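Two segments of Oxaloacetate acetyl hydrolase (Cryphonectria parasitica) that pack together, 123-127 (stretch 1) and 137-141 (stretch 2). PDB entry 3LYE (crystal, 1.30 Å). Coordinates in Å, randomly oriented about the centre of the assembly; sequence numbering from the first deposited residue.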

ATOM      1  N   GLU A 123      21.552   1.957  11.767  1.00 11.70           N
ATOM      2  CA  GLU A 123      22.945   2.077  11.424  1.00 11.57           C
ATOM      3  C   GLU A 123      23.472   3.424  11.060  1.00 14.41           C
ATOM      4  O   GLU A 123      22.737   4.406  10.981  1.00 14.87           O
ATOM      5  N   ASP A 124      24.796   3.442  10.904  1.00 16.06           N
ATOM      6  CA  ASP A 124      25.548   4.636  10.564  1.00 16.94           C
ATOM      7  C   ASP A 124      25.927   4.761   9.102  1.00 18.50           C
ATOM      8  O   ASP A 124      26.733   5.611   8.769  1.00 20.45           O
ATOM      9  N   GLN A 125      25.354   3.951   8.218  1.00 19.51           N
ATOM     10  CA  GLN A 125      25.703   4.077   6.798  1.00 20.76           C
ATOM     11  C   GLN A 125      25.094   5.299   6.135  1.00 23.11           C
ATOM     12  O   GLN A 125      24.153   5.899   6.646  1.00 26.16           O
ATOM     13  N   ILE A 126      25.623   5.674   4.979  1.00 22.52           N
ATOM     14  CA  ILE A 126      25.078   6.808   4.267  1.00 25.52           C
ATOM     15  C   ILE A 126      23.739   6.275   3.775  1.00 28.33           C
ATOM     16  O   ILE A 126      23.590   5.083   3.530  1.00 31.07           O
ATOM     17  N   LEU A 127      22.774   7.153   3.598  1.00 27.85           N
ATOM     18  CA  LEU A 127      21.457   6.720   3.163  1.00 34.69           C
ATOM     19  C   LEU A 127      21.326   6.567   1.657  1.00 40.09           C
ATOM     20  O   LEU A 127      20.540   5.756   1.158  1.00 42.75           O
ATOM     21  N   LYS A 137      32.183   0.311   2.026  1.00 42.90           N
ATOM     22  CA  LYS A 137      31.068   0.666   2.908  1.00 41.79           C
ATOM     23  C   LYS A 137      31.363   1.957   3.671  1.00 39.50           C
ATOM     24  O   LYS A 137      32.205   1.998   4.566  1.00 40.73           O
ATOM     25  N   LYS A 138      30.599   2.989   3.331  1.00 36.16           N
ATOM     26  CA  LYS A 138      30.743   4.321   3.903  1.00 33.11           C
ATOM     27  C   LYS A 138      29.824   4.649   5.040  1.00 30.55           C
ATOM     28  O   LYS A 138      28.650   4.323   4.994  1.00 31.04           O
ATOM     29  N   VAL A 139      30.357   5.337   6.044  1.00 25.83           N
ATOM     30  CA  VAL A 139      29.536   5.715   7.189  1.00 23.14           C
ATOM     31  C   VAL A 139      29.546   7.224   7.379  1.00 23.18           C
ATOM     32  O   VAL A 139      30.455   7.924   6.931  1.00 27.01           O
ATOM     33  N   VAL A 140      28.519   7.711   8.070  1.00 19.90           N
ATOM     34  CA  VAL A 140      28.395   9.131   8.338  1.00 19.46           C
ATOM     35  C   VAL A 140      29.269   9.441   9.543  1.00 18.82           C
ATOM     36  O   VAL A 140      29.853   8.547  10.152  1.00 21.05           O
ATOM     37  N   SER A 141      29.408  10.719   9.860  1.00 18.18           N
ATOM     38  CA  SER A 141      30.207  11.100  11.001  1.00 18.81           C
ATOM     39  C   SER A 141      29.574  10.588  12.304  1.00 18.62           C
ATOM     40  O   SER A 141      28.388  10.273  12.363  1.00 17.81           O
TER

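Two irregular segments meet here through a single beta bridge, Gln 125 with Val 139, and small side-chain contacts gather around that backbone link. Val 140 N donates a nearly straight hydrogen bond to Asp 124 O (2.8 Å), while the return bond from Ile 126 N to Lys 138 O is longer and weak (3.3 Å). The bridged CA atoms of Gln 125 and Val 139 lie 4.2 Å apart, and CA-H...O contacts supplement the bridge: Val 139 CA to Asp 124 O at 3.2 Å, Gln 125 CA to Lys 138 O at 3.5 Å. Ile 126 (chi1 m, chi2 p) starts sideways, but its end swings nearer, so that CD1 sits 3.2 Å from Val 139 C and 3.7 Å from Val 140 CG1, an apolar contact with the sideways, m-rotamer valine. Asp 124, chi1 p, sets OD2 3.6 Å from CG1 of Val 139 (also m); its carboxylate oxygens find their hydrogen bonds elsewhere in the structure. Gln 125 (m, t) points away overall, yet its OE1 comes within 3.9 Å of Lys 137 CG. Water 1 connects this side chain to the opposing backbone, donating to Gln 125 OE1 and to Lys 138 O, both at 2.9 Å. The end of Lys 138 leads away from the contact.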

ATOM      1  CB  GLU A 123      23.212   1.068  10.276  1.00 13.02           C
ATOM      2  CG  GLU A 123      22.647   1.520   8.939  1.00 14.27           C
ATOM      3  CD  GLU A 123      22.258   0.382   7.996  1.00 16.59           C
ATOM      4  OE1 GLU A 123      22.267   0.609   6.775  1.00 20.38           O
ATOM      5  OE2 GLU A 123      21.894  -0.705   8.464  1.00 15.58           O
ATOM      6  CB  ASP A 124      26.766   4.793  11.493  1.00 16.84           C
ATOM      7  CG  ASP A 124      27.726   3.620  11.440  1.00 17.85           C
ATOM      8  OD1 ASP A 124      28.788   3.753  12.076  1.00 19.92           O
ATOM      9  OD2 ASP A 124      27.384   2.573  10.842  1.00 18.89           O
ATOM     10  CB  GLN A 125      25.143   2.906   6.010  1.00 23.07           C
ATOM     11  CG  GLN A 125      25.750   1.635   6.315  1.00 22.66           C
ATOM     12  CD  GLN A 125      25.437   0.601   5.240  1.00 27.70           C
ATOM     13  OE1 GLN A 125      25.660   0.812   4.059  1.00 33.94           O
ATOM     14  NE2 GLN A 125      24.924  -0.507   5.661  1.00 24.52           N
ATOM     15  CB  ILE A 126      26.001   7.261   3.132  1.00 28.42           C
ATOM     16  CG1 ILE A 126      27.028   8.217   3.710  1.00 28.79           C
ATOM     17  CG2 ILE A 126      25.233   7.927   2.020  1.00 31.85           C
ATOM     18  CD1 ILE A 126      27.852   7.579   4.734  1.00 30.42           C
ATOM     19  CB  LEU A 127      20.439   7.719   3.708  1.00 39.87           C
ATOM     20  CG  LEU A 127      19.857   8.837   2.832  1.00 43.00           C
ATOM     21  CD1 LEU A 127      18.767   9.604   3.595  1.00 43.57           C
ATOM     22  CD2 LEU A 127      20.933   9.793   2.411  1.00 45.02           C
ATOM     23  CB  LYS A 137      30.752  -0.477   3.847  1.00 42.33           C
ATOM     24  CG  LYS A 137      29.378  -0.354   4.439  1.00 42.14           C
ATOM     25  CD  LYS A 137      28.816  -1.701   4.835  1.00 41.70           C
ATOM     26  CE  LYS A 137      29.655  -2.356   5.914  1.00 41.94           C
ATOM     27  NZ  LYS A 137      28.958  -3.513   6.546  1.00 41.96           N
ATOM     28  CB  LYS A 138      30.423   5.331   2.811  1.00 34.63           C
ATOM     29  CG  LYS A 138      31.326   6.535   2.783  1.00 39.23           C
ATOM     30  CD  LYS A 138      32.705   6.148   2.285  1.00 42.49           C
ATOM     31  CE  LYS A 138      33.481   7.354   1.778  1.00 44.97           C
ATOM     32  NZ  LYS A 138      33.691   8.408   2.822  1.00 45.70           N
ATOM     33  CB  VAL A 139      30.000   5.061   8.496  1.00 21.44           C
ATOM     34  CG1 VAL A 139      29.828   3.569   8.431  1.00 22.12           C
ATOM     35  CG2 VAL A 139      31.424   5.462   8.851  1.00 21.57           C
ATOM     36  CB  VAL A 140      26.930   9.548   8.636  1.00 19.01           C
ATOM     37  CG1 VAL A 140      26.031   9.300   7.423  1.00 20.00           C
ATOM     38  CG2 VAL A 140      26.391   8.825   9.876  1.00 16.76           C
ATOM     39  CB  SER A 141      30.321  12.614  11.060  1.00 19.47           C
ATOM     40  OG  SER A 141      29.089  13.184  11.410  1.00 20.65           O
TER
HETATM   41  O   HOH W   1      27.030   3.043   2.923  1.00 44.43           O